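HTH-type transcriptional regulator PrpR (PDB 6D2S) regulates transcription of genes for short-chain fatty acid catabolism through the glyoxylate and methylcitrate cycles, supporting use of cholesterol-derived propionate and growth in macrophages. Local coordinates at residues I41-L46 and Q86-I91; T64-Y69 and L255-N260; S239-A244 and A270-L275. One frame throughout, in Å; residues are numbered along the deposited sequence.

Contact 1 of 3, residues I41-L46 and Q86-I91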
# COMPACT_ATOMS: atom_id res chain seq x y z
N ILE A 41 -1.21 18.92 -2.06
CA ILE A 41 -0.81 20.24 -2.54
C ILE A 41 0.69 20.28 -2.81
O ILE A 41 1.15 20.88 -3.79
CB ILE A 41 -1.22 21.33 -1.53
CG1 ILE A 41 -2.65 21.10 -1.05
CG2 ILE A 41 -1.05 22.71 -2.14
CD1 ILE A 41 -3.68 21.10 -2.17
N GLN A 42 1.49 19.68 -1.92
CA GLN A 42 2.93 19.70 -2.08
C GLN A 42 3.37 18.92 -3.32
O GLN A 42 4.27 19.35 -4.04
CB GLN A 42 3.59 19.11 -0.83
CG GLN A 42 3.29 19.90 0.45
CD GLN A 42 3.87 19.22 1.67
OE1 GLN A 42 5.08 19.09 1.80
NE2 GLN A 42 3.00 18.73 2.55
N LEU A 43 2.74 17.77 -3.56
CA LEU A 43 3.04 17.00 -4.76
C LEU A 43 2.65 17.76 -6.02
O LEU A 43 3.34 17.67 -7.04
CB LEU A 43 2.34 15.64 -4.71
CG LEU A 43 3.18 14.55 -4.04
CD1 LEU A 43 2.30 13.39 -3.58
CD2 LEU A 43 4.24 14.05 -5.03
N ALA A 44 1.53 18.47 -5.98
CA ALA A 44 1.14 19.27 -7.15
C ALA A 44 2.21 20.31 -7.48
O ALA A 44 2.50 20.56 -8.65
CB ALA A 44 -0.21 19.95 -6.90
N GLU A 45 2.79 20.93 -6.44
CA GLU A 45 3.88 21.88 -6.65
C GLU A 45 5.10 21.19 -7.24
O GLU A 45 5.72 21.70 -8.18
CB GLU A 45 4.23 22.56 -5.32
CG GLU A 45 5.26 23.67 -5.44
CD GLU A 45 5.56 24.33 -4.11
OE1 GLU A 45 6.72 24.27 -3.65
OE2 GLU A 45 4.62 24.91 -3.52
N LEU A 46 5.49 20.03 -6.68
CA LEU A 46 6.62 19.29 -7.22
C LEU A 46 6.39 18.93 -8.69
O LEU A 46 7.28 19.09 -9.53
CB LEU A 46 6.87 18.03 -6.38
CG LEU A 46 7.98 17.06 -6.79
CD1 LEU A 46 9.31 17.79 -6.88
CD2 LEU A 46 8.07 15.90 -5.80
N GLN A 86 -5.63 10.17 -0.84
CA GLN A 86 -5.75 9.48 -2.13
C GLN A 86 -5.43 10.40 -3.30
O GLN A 86 -4.90 9.94 -4.31
CB GLN A 86 -7.16 8.89 -2.30
CG GLN A 86 -7.19 7.38 -2.06
CD GLN A 86 -6.15 6.62 -2.88
OE1 GLN A 86 -6.29 6.46 -4.10
NE2 GLN A 86 -5.11 6.14 -2.21
N ARG A 87 -5.76 11.69 -3.20
CA ARG A 87 -5.26 12.63 -4.20
C ARG A 87 -3.74 12.55 -4.30
O ARG A 87 -3.18 12.44 -5.39
CB ARG A 87 -5.70 14.06 -3.86
CG ARG A 87 -7.21 14.26 -3.94
CD ARG A 87 -7.62 15.69 -3.58
NE ARG A 87 -9.07 15.84 -3.61
CZ ARG A 87 -9.71 17.01 -3.58
NH1 ARG A 87 -9.02 18.14 -3.53
NH2 ARG A 87 -11.04 17.05 -3.61
N ALA A 88 -3.06 12.61 -3.15
CA ALA A 88 -1.61 12.49 -3.16
C ALA A 88 -1.17 11.17 -3.78
O ALA A 88 -0.22 11.13 -4.57
CB ALA A 88 -1.06 12.60 -1.73
N PHE A 89 -1.85 10.08 -3.42
CA PHE A 89 -1.49 8.77 -3.95
C PHE A 89 -1.56 8.74 -5.47
O PHE A 89 -0.66 8.22 -6.14
CB PHE A 89 -2.40 7.69 -3.34
CG PHE A 89 -1.95 6.29 -3.63
CD1 PHE A 89 -1.12 5.62 -2.75
CD2 PHE A 89 -2.39 5.64 -4.76
CE1 PHE A 89 -0.72 4.32 -3.00
CE2 PHE A 89 -2.00 4.34 -5.04
CZ PHE A 89 -1.16 3.68 -4.16
N GLN A 90 -2.61 9.33 -6.04
CA GLN A 90 -2.74 9.38 -7.49
C GLN A 90 -1.62 10.20 -8.12
O GLN A 90 -1.08 9.82 -9.17
CB GLN A 90 -4.09 9.97 -7.88
CG GLN A 90 -5.26 9.10 -7.49
CD GLN A 90 -5.13 7.70 -8.06
OE1 GLN A 90 -4.93 7.52 -9.26
NE2 GLN A 90 -5.27 6.69 -7.20
N ILE A 91 -1.30 11.36 -7.54
CA ILE A 91 -0.28 12.22 -8.11
C ILE A 91 1.08 11.54 -8.05
O ILE A 91 1.86 11.59 -9.00
CB ILE A 91 -0.26 13.58 -7.39
CG1 ILE A 91 -1.62 14.26 -7.50
CG2 ILE A 91 0.85 14.47 -7.97
CD1 ILE A 91 -1.85 15.38 -6.43

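Contact 2 of 3, residues T64-Y69 and L255-N260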
# COMPACT_ATOMS: atom_id res chain seq x y z
N THR A 64 -15.37 7.08 -14.16
CA THR A 64 -15.17 7.28 -12.72
C THR A 64 -13.77 6.85 -12.28
O THR A 64 -13.56 6.37 -11.17
CB THR A 64 -16.24 6.55 -11.90
OG1 THR A 64 -16.34 7.14 -10.60
CG2 THR A 64 -15.90 5.08 -11.75
N ALA A 65 -12.79 7.02 -13.17
CA ALA A 65 -11.41 6.76 -12.81
C ALA A 65 -10.99 7.69 -11.66
O ALA A 65 -11.63 8.71 -11.39
CB ALA A 65 -10.50 6.95 -14.01
N LYS A 66 -9.89 7.32 -10.98
CA LYS A 66 -9.34 8.22 -9.96
C LYS A 66 -8.41 9.26 -10.55
O LYS A 66 -8.12 10.26 -9.88
CB LYS A 66 -8.61 7.43 -8.87
CG LYS A 66 -9.51 6.52 -8.04
CD LYS A 66 -8.75 5.87 -6.89
CE LYS A 66 -9.66 5.00 -6.03
NZ LYS A 66 -8.97 4.58 -4.76
N ARG A 67 -7.92 9.06 -11.77
CA ARG A 67 -7.08 10.05 -12.42
C ARG A 67 -7.14 9.84 -13.93
O ARG A 67 -7.54 8.77 -14.41
CB ARG A 67 -5.63 9.97 -11.93
CG ARG A 67 -4.86 8.76 -12.49
CD ARG A 67 -3.41 8.70 -11.99
NE ARG A 67 -2.74 7.56 -12.61
CZ ARG A 67 -2.76 6.32 -12.13
NH1 ARG A 67 -3.40 6.04 -11.00
NH2 ARG A 67 -2.14 5.35 -12.79
N ARG A 68 -6.75 10.88 -14.66
CA ARG A 68 -6.59 10.81 -16.11
C ARG A 68 -5.45 11.74 -16.47
O ARG A 68 -5.53 12.94 -16.20
CB ARG A 68 -7.87 11.20 -16.85
CG ARG A 68 -7.81 11.00 -18.37
CD ARG A 68 -7.71 9.53 -18.73
NE ARG A 68 -7.45 9.30 -20.15
CZ ARG A 68 -8.37 8.91 -21.03
NH1 ARG A 68 -9.62 8.71 -20.64
NH2 ARG A 68 -8.04 8.72 -22.29
N TYR A 69 -4.40 11.20 -17.07
CA TYR A 69 -3.27 12.00 -17.51
C TYR A 69 -3.49 12.43 -18.95
O TYR A 69 -3.88 11.61 -19.80
CB TYR A 69 -1.96 11.22 -17.35
CG TYR A 69 -0.76 12.05 -17.69
CD1 TYR A 69 -0.55 13.28 -17.07
CD2 TYR A 69 0.18 11.61 -18.62
CE1 TYR A 69 0.54 14.05 -17.38
CE2 TYR A 69 1.28 12.38 -18.93
CZ TYR A 69 1.46 13.60 -18.30
OH TYR A 69 2.55 14.38 -18.60
N LEU A 255 -8.01 0.99 -2.45
CA LEU A 255 -8.98 0.04 -2.99
C LEU A 255 -10.20 0.78 -3.53
O LEU A 255 -10.73 1.69 -2.89
CB LEU A 255 -9.39 -0.98 -1.93
CG LEU A 255 -8.28 -2.00 -1.60
CD1 LEU A 255 -8.60 -2.82 -0.35
CD2 LEU A 255 -8.02 -2.92 -2.80
N GLY A 256 -10.63 0.40 -4.74
CA GLY A 256 -11.73 1.07 -5.39
C GLY A 256 -12.98 1.06 -4.55
O GLY A 256 -13.27 0.09 -3.83
N PRO A 257 -13.76 2.14 -4.61
CA PRO A 257 -15.03 2.20 -3.89
C PRO A 257 -16.15 1.40 -4.55
O PRO A 257 -17.30 1.49 -4.09
CB PRO A 257 -15.35 3.70 -3.91
CG PRO A 257 -14.77 4.17 -5.19
CD PRO A 257 -13.50 3.37 -5.38
N HIS A 258 -15.86 0.64 -5.60
CA HIS A 258 -16.89 -0.10 -6.31
C HIS A 258 -17.46 -1.26 -5.50
O HIS A 258 -18.56 -1.73 -5.80
CB HIS A 258 -16.35 -0.61 -7.65
CG HIS A 258 -15.17 -1.53 -7.51
ND1 HIS A 258 -13.96 -1.12 -7.00
CD2 HIS A 258 -15.02 -2.84 -7.82
CE1 HIS A 258 -13.12 -2.14 -7.00
NE2 HIS A 258 -13.74 -3.19 -7.50
N LYS A 259 -16.73 -1.74 -4.49
CA LYS A 259 -17.26 -2.81 -3.64
C LYS A 259 -16.50 -2.81 -2.32
O LYS A 259 -15.52 -2.07 -2.15
CB LYS A 259 -17.19 -4.17 -4.34
CG LYS A 259 -15.83 -4.55 -4.88
CD LYS A 259 -15.94 -5.84 -5.69
CE LYS A 259 -14.57 -6.39 -6.07
NZ LYS A 259 -14.70 -7.62 -6.88
N ASN A 260 -16.96 -3.64 -1.39
CA ASN A 260 -16.42 -3.65 -0.04
C ASN A 260 -15.36 -4.72 0.11
O ASN A 260 -15.52 -5.86 -0.36
CB ASN A 260 -17.54 -3.87 0.98
CG ASN A 260 -18.38 -2.62 1.21
OD1 ASN A 260 -19.54 -2.57 0.82
ND2 ASN A 260 -17.79 -1.62 1.84

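Contact 3 of 3, residues S239-A244 and A270-L275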
# COMPACT_ATOMS: atom_id res chain seq x y z
N SER A 239 1.77 -20.09 15.37
CA SER A 239 0.59 -19.26 15.56
C SER A 239 0.87 -17.85 15.06
O SER A 239 1.96 -17.31 15.26
CB SER A 239 0.18 -19.21 17.02
OG SER A 239 -0.13 -20.52 17.49
N TYR A 240 -0.14 -17.26 14.43
CA TYR A 240 -0.07 -15.90 13.91
C TYR A 240 -1.13 -15.05 14.59
O TYR A 240 -2.24 -15.52 14.85
CB TYR A 240 -0.24 -15.88 12.39
CG TYR A 240 0.98 -16.42 11.68
CD1 TYR A 240 1.87 -15.58 11.02
CD2 TYR A 240 1.26 -17.78 11.72
CE1 TYR A 240 3.00 -16.10 10.39
CE2 TYR A 240 2.38 -18.30 11.09
CZ TYR A 240 3.24 -17.46 10.43
OH TYR A 240 4.35 -18.01 9.82
N PHE A 241 -0.76 -13.81 14.90
CA PHE A 241 -1.70 -12.83 15.42
C PHE A 241 -2.22 -12.01 14.25
O PHE A 241 -1.43 -11.45 13.47
CB PHE A 241 -1.03 -11.94 16.47
CG PHE A 241 -1.99 -11.11 17.25
CD1 PHE A 241 -2.32 -11.44 18.55
CD2 PHE A 241 -2.60 -10.01 16.67
CE1 PHE A 241 -3.22 -10.68 19.27
CE2 PHE A 241 -3.51 -9.25 17.39
CZ PHE A 241 -3.81 -9.58 18.68
N TRP A 242 -3.54 -11.94 14.12
CA TRP A 242 -4.19 -11.34 12.96
C TRP A 242 -5.01 -10.14 13.38
O TRP A 242 -5.72 -10.18 14.39
CB TRP A 242 -5.08 -12.36 12.25
CG TRP A 242 -4.31 -13.41 11.49
CD1 TRP A 242 -3.94 -14.65 11.93
CD2 TRP A 242 -3.82 -13.29 10.15
NE1 TRP A 242 -3.24 -15.30 10.94
CE2 TRP A 242 -3.16 -14.50 9.84
CE3 TRP A 242 -3.89 -12.29 9.18
CZ2 TRP A 242 -2.57 -14.72 8.60
CZ3 TRP A 242 -3.29 -12.51 7.95
CH2 TRP A 242 -2.64 -13.72 7.68
N VAL A 243 -4.91 -9.06 12.60
CA VAL A 243 -5.74 -7.87 12.79
C VAL A 243 -6.36 -7.53 11.44
O VAL A 243 -5.65 -7.51 10.42
CB VAL A 243 -4.93 -6.69 13.34
CG1 VAL A 243 -5.83 -5.50 13.59
CG2 VAL A 243 -4.19 -7.10 14.61
N ALA A 244 -7.67 -7.30 11.41
CA ALA A 244 -8.38 -7.10 10.16
C ALA A 244 -9.48 -6.06 10.33
O ALA A 244 -10.01 -5.86 11.43
CB ALA A 244 -9.01 -8.41 9.64
N ALA A 270 5.34 -14.61 17.90
CA ALA A 270 6.56 -14.16 18.56
C ALA A 270 6.92 -12.70 18.29
O ALA A 270 7.81 -12.17 18.96
CB ALA A 270 7.74 -15.05 18.15
N HIS A 271 6.27 -12.04 17.33
CA HIS A 271 6.45 -10.61 17.13
C HIS A 271 5.31 -9.79 17.72
O HIS A 271 5.42 -8.56 17.77
CB HIS A 271 6.55 -10.27 15.64
CG HIS A 271 7.76 -10.84 14.97
ND1 HIS A 271 9.03 -10.35 15.20
CD2 HIS A 271 7.90 -11.85 14.09
CE1 HIS A 271 9.90 -11.04 14.48
NE2 HIS A 271 9.24 -11.96 13.80
N ALA A 272 4.24 -10.43 18.18
CA ALA A 272 3.01 -9.70 18.48
C ALA A 272 3.13 -8.80 19.71
O ALA A 272 2.24 -7.98 19.93
CB ALA A 272 1.84 -10.68 18.68
N HIS A 273 4.19 -8.92 20.51
CA HIS A 273 4.24 -8.05 21.68
C HIS A 273 4.44 -6.59 21.30
O HIS A 273 4.11 -5.71 22.09
CB HIS A 273 5.32 -8.51 22.66
CG HIS A 273 6.71 -8.41 22.13
ND1 HIS A 273 7.22 -9.29 21.19
CD2 HIS A 273 7.73 -7.57 22.44
CE1 HIS A 273 8.47 -8.96 20.92
NE2 HIS A 273 8.81 -7.92 21.67
N LYS A 274 4.95 -6.32 20.10
CA LYS A 274 5.12 -4.94 19.64
C LYS A 274 3.83 -4.34 19.09
O LYS A 274 3.82 -3.15 18.74
CB LYS A 274 6.21 -4.87 18.57
CG LYS A 274 7.57 -5.38 19.05
CD LYS A 274 8.32 -6.11 17.95
CE LYS A 274 8.58 -5.21 16.75
NZ LYS A 274 9.70 -4.25 16.98
N LEU A 275 2.76 -5.12 18.97
CA LEU A 275 1.48 -4.62 18.48
C LEU A 275 0.64 -4.10 19.63
O LEU A 275 0.47 -4.80 20.64
CB LEU A 275 0.68 -5.72 17.78
CG LEU A 275 1.32 -6.47 16.62
CD1 LEU A 275 0.35 -7.56 16.16
CD2 LEU A 275 1.61 -5.52 15.49

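Contact 1 of 3, residues I41-L46 and Q86-I91
Behind the face on which Leu43 of helix 39-51 meets Ala88 and Ile91 of helix 84-99, a helix of the IrrE N-terminal-like domain, Gln86 OE1 is gripped by Gln90 NE2 at 3.3 Å and, more weakly, by Lys66 NZ. The Gln90 bond joins successive turns of helix 84-99. It is fairly straight, with an N-H...O angle of 156°, and runs close to the amide plane of Gln90, while NE2 stands 22° from the carbonyl plane of Gln86. Gln90 OE1 is taken by Arg67, so both ends of this amide are held.

The contact itself is apolar helix-helix packing. The clan of the IrrE-like domain comprises the zincin-type peptidases. In its catalytic members the helix following the sheet carries an HExxH motif; helix 84-99, probably its counterpart, lacks one. Leu43 makes every close contact on its side, and its CA lies 6.7 Å from that of Ala88. One methyl, Leu43 CD1, reaches over the turn at Ala88, 3.9 Å from Ala88 CB and 3.5 Å from Ala88 O. Phe134 of helix 116-135 also packs against Leu43, and Ile91 is backed by Met47 and Val55. Chi1 of -59° puts CG1 of Ile91 beside the backbone N and leaves CG2 opposite that N, facing helix 39-51, where Ile91 CG2 rests 3.8 Å from Leu43 CB.

Contact 2 of 3, residues T64-Y69 and L255-N260
The seam between the IrrE-like domain and the C-terminal, GAF-clan domain is bridged here by the side chain of Lys66, which reaches from just before strand 67-70 to Leu255, Gly256 and Pro257 in the loop ahead of strand 261-268. The backbones stay well apart, with 8.8 Å between Lys66 CA and Gly256 CA, and an outstretched lysine spans the gap. Its CG stands beside the backbone N (chi1 -65°), and beyond CG the chain is extended, carrying NZ to the loop.

The ammonium group comes up to a row of backbone atoms: Lys66 NZ lies 3.9 Å from Leu255 O, too far for a hydrogen bond, while a weak bond is made to the preceding carbonyl, Tyr254 O. Leu255 N, next to that carbonyl, is hydrogen-bonded to Glu164 OE2. The Leu255 side chain turns the other way, onto Phe261 and Val263 of strand 261-268, and lies about 6 Å from a calcium ion, probably the one bound by Ala248, Asp250 and Leu252.

Gly256 to Lys259 form a type I beta turn, with the poorly ordered Pro257 and His258 at its two central positions. Little surface is buried, and the proline ring is met by the last methylene of the lysine, Lys66 CE approaching Pro257 CD at 4.2 Å.

Contact 3 of 3, residues S239-A244 and A270-L275
With its CG anti to the backbone N (chi1 -168°), Phe241 lifts its ring from strand 239-247 toward the 3-10 segment that ends at Lys274; Leu275, just beyond it, sets CG beside its own backbone N (chi1 -56°) and runs out to meet that ring. Phe241 and Leu275 run antiparallel, side by side, and Leu275 CD1 comes to 3.9 Å from Phe241 CD2. Lower on the same side chain, the methyl of Ala272 sits against the base of the ring, Ala272 CB being 3.8 Å from Phe241 CB. The edge of the ring is taken within the strand by Val243, whose CG2 lies in the ring plane and 3.6 Å from Phe241 CE2.

The turn presenting Ala272 and Leu275 is tied by its own backbone: Leu275 N donates to Ala272 O at 3.1 Å, and Lys274 N to His271 O at 3.3 Å. Ser278 OG lies in hydrogen-bonding position to both Ala272 O and Leu275 O, which must share or alternate its single proton.

In this way the chain after strand 261-268 packs on one face of the antiparallel sheet of the C-terminal domain: Phe241 also touches Arg229 and Val231 of the adjoining strand 228-233, and Leu275 reaches Phe183 of strand 183-189.

In the fold
Contacts 1 and 2 adjoin, their centres about 16 Å apart: the loop and strand start at 64-69 lies against helix 84-99, its basic side chains meeting the glutamines of the helix. Contact 3 lies on the opposite side of the chain's centre, its own centre about 33 Å from contact 1's and about 31 Å from contact 2's. Contact 1 closes before contact 3 opens; contact 2 crosses both, since 64-69 falls between the segments of contact 1 and 255-260 between those of contact 3. Contact 2 thus joins the helix-rich IrrE-like part to the five-stranded C-terminal sheet. This piece comprises those two domains; the family's DNA-binding helix-turn-helix region is probably not included.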